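Local coordinates for protein TcpB (Brucella melitensis, PDB 4LQC) that is a bacterial protein with a Toll/interleukin-1 receptor (TIR) domain, a flavodoxin-like fold in which helices flank a parallel beta sheet, at residues 24-34 with 127-138. The protein carries 2 engineered substitutions. Sequence-based numbering, arbitrary orientation.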
loop_
_atom_site.group_PDB
_atom_site.type_symbol
_atom_site.label_atom_id
_atom_site.label_comp_id
_atom_site.label_asym_id
_atom_site.label_seq_id
_atom_site.Cartn_x
_atom_site.Cartn_y
_atom_site.Cartn_z
ATOM N N ASP B 24 -8.570 -1.170 -14.432
ATOM C CA ASP B 24 -7.296 -1.754 -14.839
ATOM C C ASP B 24 -7.296 -3.281 -14.726
ATOM O O ASP B 24 -6.983 -3.977 -15.686
ATOM C CB ASP B 24 -6.169 -1.242 -13.938
ATOM C CG ASP B 24 -5.899 0.244 -14.096
ATOM O OD1 ASP B 24 -4.899 0.711 -13.494
ATOM O OD2 ASP B 24 -6.676 0.933 -14.794
ATOM N N LEU B 25 -7.632 -3.793 -13.540
ATOM C CA LEU B 25 -7.604 -5.234 -13.269
ATOM C C LEU B 25 -8.704 -6.005 -14.009
ATOM O O LEU B 25 -8.511 -7.162 -14.385
ATOM C CB LEU B 25 -7.704 -5.499 -11.769
ATOM C CG LEU B 25 -7.700 -6.967 -11.350
ATOM C CD1 LEU B 25 -6.502 -7.728 -11.912
ATOM C CD2 LEU B 25 -7.735 -7.069 -9.833
ATOM N N VAL B 26 -9.856 -5.372 -14.214
ATOM C CA VAL B 26 -10.909 -5.990 -15.018
ATOM C C VAL B 26 -10.465 -6.129 -16.472
ATOM O O VAL B 26 -10.668 -7.181 -17.082
ATOM C CB VAL B 26 -12.253 -5.223 -14.937
ATOM C CG1 VAL B 26 -13.248 -5.812 -15.894
ATOM C CG2 VAL B 26 -12.794 -5.277 -13.519
ATOM N N ALA B 27 -9.845 -5.082 -17.015
ATOM C CA ALA B 27 -9.379 -5.108 -18.407
ATOM C C ALA B 27 -8.263 -6.126 -18.647
ATOM O O ALA B 27 -8.214 -6.777 -19.690
ATOM C CB ALA B 27 -8.919 -3.729 -18.839
ATOM N N ALA B 28 -7.359 -6.248 -17.684
ATOM C CA ALA B 28 -6.230 -7.162 -17.814
ATOM C C ALA B 28 -6.690 -8.611 -17.718
ATOM O O ALA B 28 -6.142 -9.499 -18.382
ATOM C CB ALA B 28 -5.201 -6.878 -16.740
ATOM N N LEU B 29 -7.688 -8.848 -16.874
ATOM C CA LEU B 29 -8.161 -10.199 -16.642
ATOM C C LEU B 29 -9.012 -10.651 -17.821
ATOM O O LEU B 29 -8.930 -11.797 -18.241
ATOM C CB LEU B 29 -8.940 -10.284 -15.323
ATOM C CG LEU B 29 -8.212 -10.645 -14.015
ATOM C CD1 LEU B 29 -9.189 -10.720 -12.844
ATOM C CD2 LEU B 29 -7.466 -11.962 -14.144
ATOM N N ARG B 30 -9.819 -9.739 -18.358
ATOM C CA ARG B 30 -10.621 -10.003 -19.548
ATOM C C ARG B 30 -9.733 -10.217 -20.756
ATOM O O ARG B 30 -10.063 -10.980 -21.661
ATOM C CB ARG B 30 -11.589 -8.843 -19.809
ATOM C CG ARG B 30 -12.812 -8.898 -18.915
ATOM C CD ARG B 30 -13.860 -7.845 -19.220
ATOM N NE ARG B 30 -14.995 -7.971 -18.302
ATOM C CZ ARG B 30 -15.837 -6.986 -18.003
ATOM N NH1 ARG B 30 -15.690 -5.784 -18.553
ATOM N NH2 ARG B 30 -16.822 -7.201 -17.134
ATOM N N ASP B 31 -8.584 -9.556 -20.760
ATOM C CA ASP B 31 -7.666 -9.672 -21.881
ATOM C C ASP B 31 -7.007 -11.058 -21.910
ATOM O O ASP B 31 -6.555 -11.521 -22.954
ATOM C CB ASP B 31 -6.623 -8.560 -21.811
ATOM C CG ASP B 31 -5.882 -8.379 -23.111
ATOM O OD1 ASP B 31 -6.513 -8.466 -24.198
ATOM O OD2 ASP B 31 -4.655 -8.151 -23.041
ATOM N N LEU B 32 -6.964 -11.715 -20.757
ATOM C CA LEU B 32 -6.404 -13.059 -20.647
ATOM C C LEU B 32 -7.512 -14.067 -20.893
ATOM O O LEU B 32 -7.273 -15.268 -20.931
ATOM C CB LEU B 32 -5.779 -13.287 -19.255
ATOM C CG LEU B 32 -4.650 -12.338 -18.801
ATOM C CD1 LEU B 32 -4.205 -12.610 -17.362
ATOM C CD2 LEU B 32 -3.461 -12.426 -19.732
ATOM N N GLY B 33 -8.734 -13.572 -21.044
ATOM C CA GLY B 33 -9.866 -14.432 -21.350
ATOM C C GLY B 33 -10.718 -14.866 -20.168
ATOM O O GLY B 33 -11.602 -15.705 -20.323
ATOM N N ALA B 34 -10.466 -14.297 -18.994
ATOM C CA ALA B 34 -11.264 -14.607 -17.819
ATOM C C ALA B 34 -12.633 -13.921 -17.867
ATOM O O ALA B 34 -12.763 -12.807 -18.364
ATOM C CB ALA B 34 -10.506 -14.219 -16.543
ATOM N N VAL B 127 -0.400 -4.554 -12.114
ATOM C CA VAL B 127 -1.729 -5.046 -12.439
ATOM C C VAL B 127 -1.665 -6.249 -13.397
ATOM O O VAL B 127 -2.378 -7.219 -13.211
ATOM C CB VAL B 127 -2.654 -3.913 -12.974
ATOM C CG1 VAL B 127 -2.037 -3.226 -14.175
ATOM C CG2 VAL B 127 -4.024 -4.459 -13.322
ATOM N N GLU B 128 -0.783 -6.211 -14.394
ATOM C CA GLU B 128 -0.597 -7.362 -15.275
ATOM C C GLU B 128 -0.141 -8.619 -14.522
ATOM O O GLU B 128 -0.671 -9.707 -14.761
ATOM C CB GLU B 128 0.389 -7.050 -16.405
ATOM C CG GLU B 128 -0.093 -6.010 -17.417
ATOM C CD GLU B 128 -0.111 -4.586 -16.866
ATOM O OE1 GLU B 128 0.481 -4.321 -15.786
ATOM O OE2 GLU B 128 -0.729 -3.720 -17.518
ATOM N N GLU B 129 0.846 -8.487 -13.635
ATOM C CA GLU B 129 1.351 -9.649 -12.897
ATOM C C GLU B 129 0.249 -10.257 -12.030
ATOM O O GLU B 129 0.153 -11.483 -11.884
ATOM C CB GLU B 129 2.570 -9.285 -12.041
ATOM C CG GLU B 129 3.832 -8.934 -12.847
ATOM C CD GLU B 129 5.054 -8.635 -11.964
ATOM O OE1 GLU B 129 6.086 -9.329 -12.106
ATOM O OE2 GLU B 129 5.004 -7.696 -11.138
ATOM N N ILE B 130 -0.602 -9.399 -11.471
ATOM C CA ILE B 130 -1.698 -9.851 -10.619
ATOM C C ILE B 130 -2.768 -10.552 -11.449
ATOM O O ILE B 130 -3.361 -11.564 -11.030
ATOM C CB ILE B 130 -2.309 -8.668 -9.846
ATOM C CG1 ILE B 130 -1.360 -8.247 -8.721
ATOM C CG2 ILE B 130 -3.676 -9.031 -9.285
ATOM C CD1 ILE B 130 -1.848 -7.054 -7.934
ATOM N N ALA B 131 -3.001 -10.019 -12.640
ATOM C CA ALA B 131 -3.937 -10.626 -13.573
ATOM C C ALA B 131 -3.507 -12.061 -13.888
ATOM O O ALA B 131 -4.317 -12.988 -13.795
ATOM C CB ALA B 131 -4.024 -9.793 -14.828
ATOM N N LYS B 132 -2.231 -12.236 -14.233
ATOM C CA LYS B 132 -1.682 -13.551 -14.571
ATOM C C LYS B 132 -1.884 -14.551 -13.438
ATOM O O LYS B 132 -2.338 -15.679 -13.656
ATOM C CB LYS B 132 -0.185 -13.443 -14.902
ATOM C CG LYS B 132 0.102 -12.585 -16.103
ATOM C CD LYS B 132 1.572 -12.671 -16.561
ATOM C CE LYS B 132 1.789 -11.887 -17.876
ATOM N NZ LYS B 132 3.209 -11.427 -18.090
ATOM N N GLU B 133 -1.551 -14.125 -12.225
ATOM C CA GLU B 133 -1.656 -14.975 -11.052
ATOM C C GLU B 133 -3.085 -15.390 -10.767
ATOM O O GLU B 133 -3.356 -16.555 -10.461
ATOM C CB GLU B 133 -1.091 -14.248 -9.845
ATOM C CG GLU B 133 -1.004 -15.099 -8.609
ATOM C CD GLU B 133 0.248 -14.806 -7.834
ATOM O OE1 GLU B 133 1.199 -14.286 -8.451
ATOM O OE2 GLU B 133 0.290 -15.090 -6.620
ATOM N N LEU B 134 -4.003 -14.432 -10.845
ATOM C CA LEU B 134 -5.411 -14.733 -10.641
ATOM C C LEU B 134 -5.881 -15.668 -11.738
ATOM O O LEU B 134 -6.608 -16.627 -11.470
ATOM C CB LEU B 134 -6.237 -13.447 -10.653
ATOM C CG LEU B 134 -6.052 -12.540 -9.440
ATOM C CD1 LEU B 134 -6.632 -11.159 -9.705
ATOM C CD2 LEU B 134 -6.738 -13.182 -8.245
ATOM N N HIS B 135 -5.453 -15.388 -12.973
ATOM C CA HIS B 135 -5.832 -16.197 -14.129
ATOM C C HIS B 135 -5.424 -17.661 -13.966
ATOM O O HIS B 135 -6.150 -18.564 -14.390
ATOM C CB HIS B 135 -5.239 -15.619 -15.417
ATOM C CG HIS B 135 -5.515 -16.445 -16.635
ATOM N ND1 HIS B 135 -6.692 -16.352 -17.350
ATOM C CD2 HIS B 135 -4.762 -17.373 -17.275
ATOM C CE1 HIS B 135 -6.654 -17.187 -18.373
ATOM N NE2 HIS B 135 -5.495 -17.824 -18.346
ATOM N N SER B 136 -4.274 -17.892 -13.341
ATOM C CA SER B 136 -3.818 -19.251 -13.065
ATOM C C SER B 136 -4.800 -20.095 -12.258
ATOM O O SER B 136 -4.839 -21.314 -12.423
ATOM C CB SER B 136 -2.478 -19.234 -12.348
ATOM O OG SER B 136 -1.432 -19.179 -13.297
ATOM N N LEU B 137 -5.584 -19.459 -11.387
ATOM C CA LEU B 137 -6.561 -20.180 -10.567
ATOM C C LEU B 137 -7.732 -20.742 -11.371
ATOM O O LEU B 137 -8.408 -21.670 -10.926
ATOM C CB LEU B 137 -7.123 -19.282 -9.467
ATOM C CG LEU B 137 -6.171 -18.757 -8.399
ATOM C CD1 LEU B 137 -6.987 -18.181 -7.260
ATOM C CD2 LEU B 137 -5.253 -19.861 -7.908
ATOM N N ILE B 138 -7.989 -20.177 -12.544
ATOM C CA ILE B 138 -9.187 -20.557 -13.287
ATOM C C ILE B 138 -8.901 -21.195 -14.641
ATOM O O ILE B 138 -9.822 -21.472 -15.407
ATOM C CB ILE B 138 -10.167 -19.363 -13.441
ATOM C CG1 ILE B 138 -9.455 -18.114 -13.986
ATOM C CG2 ILE B 138 -10.804 -19.052 -12.097
ATOM C CD1 ILE B 138 -9.231 -18.086 -15.495
#
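Leu32 lies against His135 and Ala131 of the other helix. CB lies over one face of the His135 imidazole, 4.1 Å from the ring centroid and 27° off the ring normal, a CH-pi contact. CG stands anti to the carbonyl carbon (chi1 -58°), and an extended second torsion carries CD1 past the ring onto the Ala131 turn. That methyl rests 3.6 Å from Ala131 C, touches the CB atoms of Ala131 and His135, and comes near His135 CG. Leu32 O also comes within 3.3 Å of His135 CE1, a close approach and not an assigned hydrogen bond. Ala34 CB sits at the ring edge. His135 ND1 is buried here without a polar partner.

One turn earlier, Ala28 CB meets Ala131 CB at 3.7 Å. Two small side chains here fit the short axis distance of 8.9 Å, at a crossing angle of -52°. Leu25 is a knob set among Val127, Ile130, Ala131 and Leu134. Its CD1 lies 4.1 Å from Leu134 CD1, and the two side chains cross at about a right angle. Val127 CG2 packs on the Leu25 backbone, 3.7 Å from Leu25 CA. Leu29 CD2 reaches the backbone O of Ala131 at 3.3 Å and touches Leu134 CB; its CD1 meets Leu134 CD1. No hydrogen bond joins the two segments; apolar side chains and the one CH-pi contact make up the interface.

Gly33, with positive phi, closes helix 18-31 in a Schellman motif. Beneath the helices lies the parallel sheet: Leu25 touches Ile11 and Ile98, Leu29 and Leu134 share Ile64, and Leu134 also meets Leu96. The two helices cross at an angle on one face of the sheet, over strands 7-14, 60-68 and 95-100, with Leu29 also reaching Ile36 of strand 36-43.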